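Local coordinates for DNA polymerase (Pyrobaculum calidifontis, PDB 5MDN), which probably catalyses template-directed DNA synthesis, adding deoxyribonucleotides to a growing strand as a family B DNA polymerase, at residues 542-547 and 581-586. Sequence-based numbering, arbitrary orientation.
Sequences LLDVVE and ERHGIE
D544 OD2 forms a salt bridge with R582 NH1 at 3.3 Å. The hydrogen bond in it is weak and bent, with an N-H...O angle of 130°. Carboxylate and guanidinium planes stand nearly perpendicular. D544 OD1 lies 3.4 Å from H583 CE1, at the ring edge and near its plane. The same oxygen is hydrogen-bonded to the hydroxyl of Y578, one helical turn before R582. With CG anti to the backbone N (chi1 177°), the D544 carboxylate extends toward helix 572-583. This helix lies against helix 528-551, which packs on strand 404-406 of the polymerase palm sheet, away from the annotated metal sites. R582 bends at chi2 (52°), and its guanidinium lies over the imidazole of its neighbour. H583 NE2 sits 4.0 Å above the R582 guanidinium plane, over its centre. Beside the carboxylate, V545 CG2 approaches H583 CE1 at 4.0 Å, oblique to the ring. V545 also packs on L575, V579 and F421. An alanine in place of D544 would probably leave R582 and the Y578 hydroxyl without their carboxylate partner and open a gap beside the H583 edge. The helix ends after H583, and G584 O accepts a hydrogen bond from N427 ND2 on helix 424-431.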
ATOM      1  N   LEU A 542      23.885 -16.580   5.193  1.00 74.89           N
ATOM      2  CA  LEU A 542      23.658 -15.845   6.433  1.00 73.96           C
ATOM      3  C   LEU A 542      24.432 -16.474   7.584  1.00 74.94           C
ATOM      4  O   LEU A 542      25.092 -15.771   8.358  1.00 73.55           O
ATOM      5  CB  LEU A 542      22.165 -15.789   6.754  1.00 74.02           C
ATOM      6  CG  LEU A 542      21.339 -14.696   6.079  1.00 76.01           C
ATOM      7  CD1 LEU A 542      19.875 -14.839   6.457  1.00 75.97           C
ATOM      8  CD2 LEU A 542      21.858 -13.318   6.457  1.00 73.55           C
ATOM      9  N   LEU A 543      24.363 -17.804   7.709  1.00 78.58           N
ATOM     10  CA  LEU A 543      25.162 -18.502   8.713  1.00 76.60           C
ATOM     11  C   LEU A 543      26.650 -18.236   8.529  1.00 75.29           C
ATOM     12  O   LEU A 543      27.408 -18.240   9.507  1.00 82.90           O
ATOM     13  CB  LEU A 543      24.875 -20.003   8.663  1.00 76.65           C
ATOM     14  CG  LEU A 543      23.729 -20.531   9.531  1.00 77.38           C
ATOM     15  CD1 LEU A 543      22.372 -20.125   8.986  1.00 78.61           C
ATOM     16  CD2 LEU A 543      23.819 -22.046   9.660  1.00 75.15           C
ATOM     17  N   ASP A 544      27.090 -18.022   7.288  1.00 71.28           N
ATOM     18  CA  ASP A 544      28.480 -17.648   7.053  1.00 72.51           C
ATOM     19  C   ASP A 544      28.777 -16.263   7.617  1.00 75.99           C
ATOM     20  O   ASP A 544      29.831 -16.046   8.226  1.00 80.88           O
ATOM     21  CB  ASP A 544      28.792 -17.707   5.557  1.00 71.46           C
ATOM     22  CG  ASP A 544      30.206 -17.250   5.232  1.00 73.06           C
ATOM     23  OD1 ASP A 544      30.453 -16.025   5.221  1.00 70.62           O
ATOM     24  OD2 ASP A 544      31.072 -18.118   4.993  1.00 76.07           O
ATOM     25  N   VAL A 545      27.861 -15.310   7.417  1.00 75.91           N
ATOM     26  CA  VAL A 545      28.112 -13.940   7.853  1.00 73.76           C
ATOM     27  C   VAL A 545      27.988 -13.810   9.369  1.00 70.67           C
ATOM     28  O   VAL A 545      28.654 -12.963   9.979  1.00 66.23           O
ATOM     29  CB  VAL A 545      27.162 -12.979   7.111  1.00 73.55           C
ATOM     30  CG1 VAL A 545      27.315 -11.553   7.614  1.00 73.60           C
ATOM     31  CG2 VAL A 545      27.423 -13.033   5.615  1.00 75.14           C
ATOM     32  N   VAL A 546      27.176 -14.653  10.013  1.00 71.68           N
ATOM     33  CA  VAL A 546      27.124 -14.627  11.473  1.00 73.96           C
ATOM     34  C   VAL A 546      28.382 -15.257  12.062  1.00 78.28           C
ATOM     35  O   VAL A 546      28.897 -14.801  13.090  1.00 84.27           O
ATOM     36  CB  VAL A 546      25.836 -15.294  12.001  1.00 71.36           C
ATOM     37  CG1 VAL A 546      24.610 -14.725  11.297  1.00 72.39           C
ATOM     38  CG2 VAL A 546      25.882 -16.811  11.876  1.00 70.44           C
ATOM     39  N   GLU A 547      28.899 -16.313  11.427  1.00 79.32           N
ATOM     40  CA  GLU A 547      30.130 -16.932  11.906  1.00 76.80           C
ATOM     41  C   GLU A 547      31.326 -16.012  11.695  1.00 73.31           C
ATOM     42  O   GLU A 547      32.210 -15.928  12.555  1.00 79.44           O
ATOM     43  CB  GLU A 547      30.350 -18.276  11.211  1.00 78.77           C
ATOM     44  CG  GLU A 547      31.699 -18.917  11.505  1.00 83.35           C
ATOM     45  CD  GLU A 547      31.931 -19.151  12.987  1.00 88.54           C
ATOM     46  OE1 GLU A 547      30.954 -19.450  13.707  1.00 94.07           O
ATOM     47  OE2 GLU A 547      33.091 -19.031  13.433  1.00 90.57           O
ATOM     48  N   GLU A 581      32.878  -7.994  -0.607  1.00 77.73           N
ATOM     49  CA  GLU A 581      33.993  -8.682  -1.254  1.00 75.52           C
ATOM     50  C   GLU A 581      33.737 -10.184  -1.355  1.00 69.14           C
ATOM     51  O   GLU A 581      34.026 -10.800  -2.386  1.00 71.59           O
ATOM     52  CB  GLU A 581      35.289  -8.391  -0.500  1.00 79.37           C
ATOM     53  CG  GLU A 581      35.743  -6.942  -0.624  1.00 86.13           C
ATOM     54  CD  GLU A 581      37.051  -6.668   0.090  1.00 93.50           C
ATOM     55  OE1 GLU A 581      37.626  -7.613   0.667  1.00101.77           O
ATOM     56  OE2 GLU A 581      37.506  -5.503   0.074  1.00 98.09           O
ATOM     57  N   ARG A 582      33.191 -10.787  -0.298  1.00 70.24           N
ATOM     58  CA  ARG A 582      32.985 -12.234  -0.272  1.00 67.95           C
ATOM     59  C   ARG A 582      31.764 -12.656  -1.079  1.00 69.03           C
ATOM     60  O   ARG A 582      31.833 -13.602  -1.871  1.00 68.42           O
ATOM     61  CB  ARG A 582      32.845 -12.706   1.177  1.00 68.56           C
ATOM     62  CG  ARG A 582      32.506 -14.183   1.361  1.00 70.00           C
ATOM     63  CD  ARG A 582      33.412 -15.138   0.614  1.00 72.39           C
ATOM     64  NE  ARG A 582      32.740 -16.415   0.380  1.00 75.24           N
ATOM     65  CZ  ARG A 582      32.560 -17.355   1.304  1.00 80.98           C
ATOM     66  NH1 ARG A 582      33.003 -17.170   2.541  1.00 80.17           N
ATOM     67  NH2 ARG A 582      31.932 -18.481   0.993  1.00 83.79           N
ATOM     68  N   HIS A 583      30.637 -11.969  -0.897  1.00 67.18           N
ATOM     69  CA  HIS A 583      29.384 -12.405  -1.488  1.00 65.63           C
ATOM     70  C   HIS A 583      28.871 -11.498  -2.600  1.00 61.94           C
ATOM     71  O   HIS A 583      27.883 -11.852  -3.254  1.00 59.25           O
ATOM     72  CB  HIS A 583      28.314 -12.538  -0.395  1.00 67.71           C
ATOM     73  CG  HIS A 583      28.543 -13.696   0.525  1.00 69.62           C
ATOM     74  ND1 HIS A 583      28.866 -13.538   1.856  1.00 71.13           N
ATOM     75  CD2 HIS A 583      28.512 -15.032   0.303  1.00 71.05           C
ATOM     76  CE1 HIS A 583      29.014 -14.725   2.416  1.00 73.47           C
ATOM     77  NE2 HIS A 583      28.804 -15.649   1.495  1.00 72.62           N
ATOM     78  N   GLY A 584      29.506 -10.354  -2.837  1.00 63.12           N
ATOM     79  CA  GLY A 584      29.037  -9.453  -3.873  1.00 61.61           C
ATOM     80  C   GLY A 584      27.692  -8.832  -3.583  1.00 62.75           C
ATOM     81  O   GLY A 584      26.943  -8.524  -4.516  1.00 67.99           O
ATOM     82  N   ILE A 585      27.361  -8.638  -2.309  1.00 63.72           N
ATOM     83  CA  ILE A 585      26.070  -8.106  -1.892  1.00 61.46           C
ATOM     84  C   ILE A 585      26.308  -6.773  -1.199  1.00 62.95           C
ATOM     85  O   ILE A 585      27.169  -6.673  -0.317  1.00 62.23           O
ATOM     86  CB  ILE A 585      25.330  -9.085  -0.963  1.00 58.08           C
ATOM     87  CG1 ILE A 585      25.014 -10.384  -1.705  1.00 56.09           C
ATOM     88  CG2 ILE A 585      24.051  -8.461  -0.430  1.00 59.87           C
ATOM     89  CD1 ILE A 585      24.456 -11.473  -0.825  1.00 55.58           C
ATOM     90  N   GLU A 586      25.546  -5.755  -1.593  1.00 64.96           N
ATOM     91  CA  GLU A 586      25.632  -4.446  -0.957  1.00 67.86           C
ATOM     92  C   GLU A 586      24.763  -4.426   0.295  1.00 64.97           C
ATOM     93  O   GLU A 586      23.542  -4.606   0.215  1.00 60.23           O
ATOM     94  CB  GLU A 586      25.202  -3.350  -1.928  1.00 74.92           C
ATOM     95  CG  GLU A 586      25.555  -1.947  -1.467  1.00 80.06           C
ATOM     96  CD  GLU A 586      24.962  -0.876  -2.358  1.00 85.23           C
ATOM     97  OE1 GLU A 586      24.383  -1.227  -3.408  1.00 88.34           O
ATOM     98  OE2 GLU A 586      25.077   0.319  -2.013  1.00 89.61           O
TER